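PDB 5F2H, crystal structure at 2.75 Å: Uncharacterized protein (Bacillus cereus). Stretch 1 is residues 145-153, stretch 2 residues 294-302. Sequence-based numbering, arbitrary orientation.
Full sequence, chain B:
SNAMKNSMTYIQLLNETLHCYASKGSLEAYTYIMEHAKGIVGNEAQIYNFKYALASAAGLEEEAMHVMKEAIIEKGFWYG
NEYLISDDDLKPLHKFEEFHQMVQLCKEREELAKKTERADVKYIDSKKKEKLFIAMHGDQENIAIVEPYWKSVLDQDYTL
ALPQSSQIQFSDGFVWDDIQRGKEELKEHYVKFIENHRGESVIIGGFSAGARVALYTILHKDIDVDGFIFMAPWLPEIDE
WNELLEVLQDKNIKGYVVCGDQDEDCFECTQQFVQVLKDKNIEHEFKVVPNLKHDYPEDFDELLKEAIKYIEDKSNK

Stretch 1, residues 145-153: IVEPYWKSV
Stretch 2 (294-302) HDYPEDFDE

Stretch 1 enters as a helix already under way at Ile145, kinked at Pro148, whose N has no hydrogen to give, and at Tyr149, whose N bonds to Val146 O (3.3 Å) instead of making the regular helical bond to the turn before; Trp150 N likewise bonds to Glu147 O (3.0 Å). A 3-10 segment begins at Lys151 and continues past Val153. Stretch 2 runs extended through Tyr296 (phi/psi -83/150°), makes a type I turn from Pro297 to Phe300 and enters a helix. Together they bury 370 Å², mostly by the aromatic residues Tyr149, Trp150, Tyr296 and Phe300. Val146 (chi1 p) makes a small van der Waals contact, its CG2 3.8 Å from Tyr296 OH. Tyr149 (m, chi2 -90°) points toward stretch 2 and lies in an offset stack on Tyr296 (m, chi2 76°), with centroids 3.7 Å apart, planes at 8° and CD1 of Tyr149 3.2 Å from CD1 of Tyr296. Its hydroxyl is served by water: one water hydrogen-bonds to Tyr149 OH at 2.8 Å and donates to Asp295 OD1 at 2.9 Å, while Asp295 OD1 also accepts from Tyr296 N (2.6 Å). Trp150 (m, chi2 85°) starts sideways, but its indole reaches across; NE1 donates to Tyr296 OH (3.0 Å, 161°), satisfying a buried polar group. The face of its six-membered ring receives the edge of Phe300 (t, chi2 74°), Trp150 CH2 to Phe300 CZ being 3.7 Å. Finally, Ser152 (p) points toward stretch 2, with CA 6.0 Å from Asp301 CA and OG 3.3 Å from Asp301 CB.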

# COMPACT_ATOMS: atom_id res chain seq x y z
N ILE B 145 -27.14 -5.53 1.52
CA ILE B 145 -27.11 -6.80 2.25
C ILE B 145 -25.78 -7.53 2.30
O ILE B 145 -25.49 -8.23 3.26
CB ILE B 145 -28.15 -7.75 1.63
CG1 ILE B 145 -29.55 -7.19 1.86
CG2 ILE B 145 -28.05 -9.14 2.25
CD1 ILE B 145 -30.64 -8.00 1.20
N VAL B 146 -24.97 -7.37 1.28
CA VAL B 146 -23.70 -8.07 1.24
C VAL B 146 -22.53 -7.21 1.77
O VAL B 146 -21.55 -7.74 2.24
CB VAL B 146 -23.44 -8.59 -0.20
CG1 VAL B 146 -23.26 -7.42 -1.16
CG2 VAL B 146 -22.23 -9.50 -0.25
N GLU B 147 -22.67 -5.90 1.75
CA GLU B 147 -21.61 -5.03 2.21
C GLU B 147 -21.12 -5.32 3.64
O GLU B 147 -19.93 -5.50 3.85
CB GLU B 147 -22.05 -3.57 2.02
CG GLU B 147 -21.10 -2.50 2.55
CD GLU B 147 -21.61 -1.08 2.30
OE1 GLU B 147 -22.18 -0.80 1.23
OE2 GLU B 147 -21.39 -0.20 3.15
N PRO B 148 -22.03 -5.44 4.61
CA PRO B 148 -21.59 -5.67 5.99
C PRO B 148 -20.65 -6.85 6.23
O PRO B 148 -19.81 -6.77 7.13
CB PRO B 148 -22.90 -5.90 6.74
CG PRO B 148 -23.94 -5.22 5.95
CD PRO B 148 -23.49 -5.31 4.52
N TYR B 149 -20.77 -7.91 5.43
CA TYR B 149 -19.93 -9.08 5.63
C TYR B 149 -18.56 -8.98 4.99
O TYR B 149 -17.67 -9.77 5.32
CB TYR B 149 -20.63 -10.34 5.11
CG TYR B 149 -21.95 -10.66 5.77
CD1 TYR B 149 -22.01 -11.47 6.88
CD2 TYR B 149 -23.15 -10.21 5.23
CE1 TYR B 149 -23.23 -11.78 7.47
CE2 TYR B 149 -24.37 -10.53 5.79
CZ TYR B 149 -24.41 -11.30 6.92
OH TYR B 149 -25.63 -11.60 7.52
N TRP B 150 -18.35 -8.01 4.11
CA TRP B 150 -17.06 -7.89 3.41
C TRP B 150 -16.40 -6.55 3.62
O TRP B 150 -15.38 -6.27 3.03
CB TRP B 150 -17.29 -8.14 1.91
CG TRP B 150 -17.96 -9.44 1.67
CD1 TRP B 150 -19.29 -9.69 1.70
CD2 TRP B 150 -17.33 -10.68 1.40
NE1 TRP B 150 -19.54 -11.01 1.45
CE2 TRP B 150 -18.35 -11.64 1.23
CE3 TRP B 150 -16.01 -11.08 1.26
CZ2 TRP B 150 -18.08 -12.97 0.96
CZ3 TRP B 150 -15.74 -12.39 0.96
CH2 TRP B 150 -16.76 -13.33 0.82
N LYS B 151 -17.01 -5.73 4.46
CA LYS B 151 -16.50 -4.38 4.76
C LYS B 151 -15.09 -4.40 5.36
O LYS B 151 -14.29 -3.51 5.07
CB LYS B 151 -17.45 -3.70 5.74
CG LYS B 151 -17.19 -2.23 6.00
CD LYS B 151 -18.05 -1.66 7.13
CE LYS B 151 -19.54 -1.92 6.92
NZ LYS B 151 -20.07 -1.44 5.61
N SER B 152 -14.79 -5.42 6.16
CA SER B 152 -13.49 -5.54 6.82
C SER B 152 -12.26 -5.79 5.94
O SER B 152 -11.17 -6.05 6.46
CB SER B 152 -13.56 -6.61 7.91
OG SER B 152 -13.87 -7.87 7.37
N VAL B 153 -12.41 -5.75 4.62
CA VAL B 153 -11.26 -5.94 3.72
C VAL B 153 -10.47 -4.65 3.58
O VAL B 153 -9.36 -4.65 3.07
CB VAL B 153 -11.66 -6.41 2.30
CG1 VAL B 153 -12.33 -7.77 2.36
CG2 VAL B 153 -12.55 -5.38 1.60
N HIS B 294 -26.92 -21.93 6.39
CA HIS B 294 -26.62 -21.15 5.19
C HIS B 294 -26.59 -19.66 5.54
O HIS B 294 -27.54 -18.89 5.28
CB HIS B 294 -27.61 -21.47 4.10
CG HIS B 294 -27.28 -20.87 2.77
ND1 HIS B 294 -28.02 -19.85 2.21
CD2 HIS B 294 -26.31 -21.16 1.88
CE1 HIS B 294 -27.53 -19.55 1.02
NE2 HIS B 294 -26.49 -20.34 0.79
N ASP B 295 -25.46 -19.29 6.12
CA ASP B 295 -25.22 -17.96 6.58
C ASP B 295 -23.74 -17.84 6.82
O ASP B 295 -23.05 -18.84 6.83
CB ASP B 295 -25.96 -17.82 7.91
CG ASP B 295 -25.76 -16.50 8.56
OD1 ASP B 295 -25.40 -15.54 7.85
OD2 ASP B 295 -25.95 -16.43 9.80
N TYR B 296 -23.24 -16.63 7.04
CA TYR B 296 -21.83 -16.43 7.31
C TYR B 296 -21.58 -16.70 8.79
O TYR B 296 -22.47 -16.50 9.63
CB TYR B 296 -21.43 -15.00 7.06
CG TYR B 296 -21.63 -14.46 5.67
CD1 TYR B 296 -22.88 -14.12 5.22
CD2 TYR B 296 -20.54 -14.10 4.91
CE1 TYR B 296 -23.03 -13.50 3.99
CE2 TYR B 296 -20.68 -13.50 3.68
CZ TYR B 296 -21.93 -13.19 3.24
OH TYR B 296 -22.07 -12.59 2.01
N PRO B 297 -20.36 -17.16 9.14
CA PRO B 297 -20.04 -17.40 10.56
C PRO B 297 -20.03 -16.07 11.28
O PRO B 297 -19.75 -15.04 10.67
CB PRO B 297 -18.64 -18.00 10.52
CG PRO B 297 -18.09 -17.62 9.19
CD PRO B 297 -19.24 -17.48 8.25
N GLU B 298 -20.30 -16.07 12.57
CA GLU B 298 -20.36 -14.80 13.30
C GLU B 298 -18.99 -14.10 13.44
O GLU B 298 -18.93 -12.88 13.58
CB GLU B 298 -21.16 -14.97 14.59
CG GLU B 298 -21.60 -13.67 15.24
CD GLU B 298 -22.77 -13.86 16.19
OE1 GLU B 298 -23.55 -14.82 15.98
OE2 GLU B 298 -22.98 -13.01 17.09
N ASP B 299 -17.90 -14.86 13.31
CA ASP B 299 -16.54 -14.32 13.34
C ASP B 299 -15.97 -14.40 11.91
O ASP B 299 -14.79 -14.73 11.70
CB ASP B 299 -15.64 -15.08 14.32
CG ASP B 299 -15.38 -16.52 13.90
OD1 ASP B 299 -15.96 -17.00 12.90
OD2 ASP B 299 -14.55 -17.17 14.57
N PHE B 300 -16.81 -14.10 10.93
CA PHE B 300 -16.40 -14.15 9.53
C PHE B 300 -15.33 -13.12 9.14
O PHE B 300 -14.51 -13.40 8.25
CB PHE B 300 -17.60 -13.99 8.61
CG PHE B 300 -17.24 -13.99 7.18
CD1 PHE B 300 -16.86 -15.17 6.55
CD2 PHE B 300 -17.31 -12.83 6.42
CE1 PHE B 300 -16.54 -15.20 5.20
CE2 PHE B 300 -16.99 -12.85 5.07
CZ PHE B 300 -16.61 -14.03 4.46
N ASP B 301 -15.36 -11.94 9.77
CA ASP B 301 -14.38 -10.89 9.46
C ASP B 301 -12.96 -11.32 9.89
O ASP B 301 -11.96 -10.80 9.37
CB ASP B 301 -14.80 -9.51 10.02
CG ASP B 301 -15.01 -9.52 11.52
OD1 ASP B 301 -14.88 -10.58 12.16
OD2 ASP B 301 -15.36 -8.44 12.06
N GLU B 302 -12.90 -12.27 10.84
CA GLU B 302 -11.63 -12.82 11.31
C GLU B 302 -11.12 -13.83 10.31
O GLU B 302 -9.92 -13.94 10.09
CB GLU B 302 -11.77 -13.46 12.70
CG GLU B 302 -11.99 -12.45 13.80
CD GLU B 302 -10.79 -11.52 13.98
OE1 GLU B 302 -9.75 -11.72 13.31
OE2 GLU B 302 -10.88 -10.58 14.80
O HOH W 1 -25.48 -13.27 9.73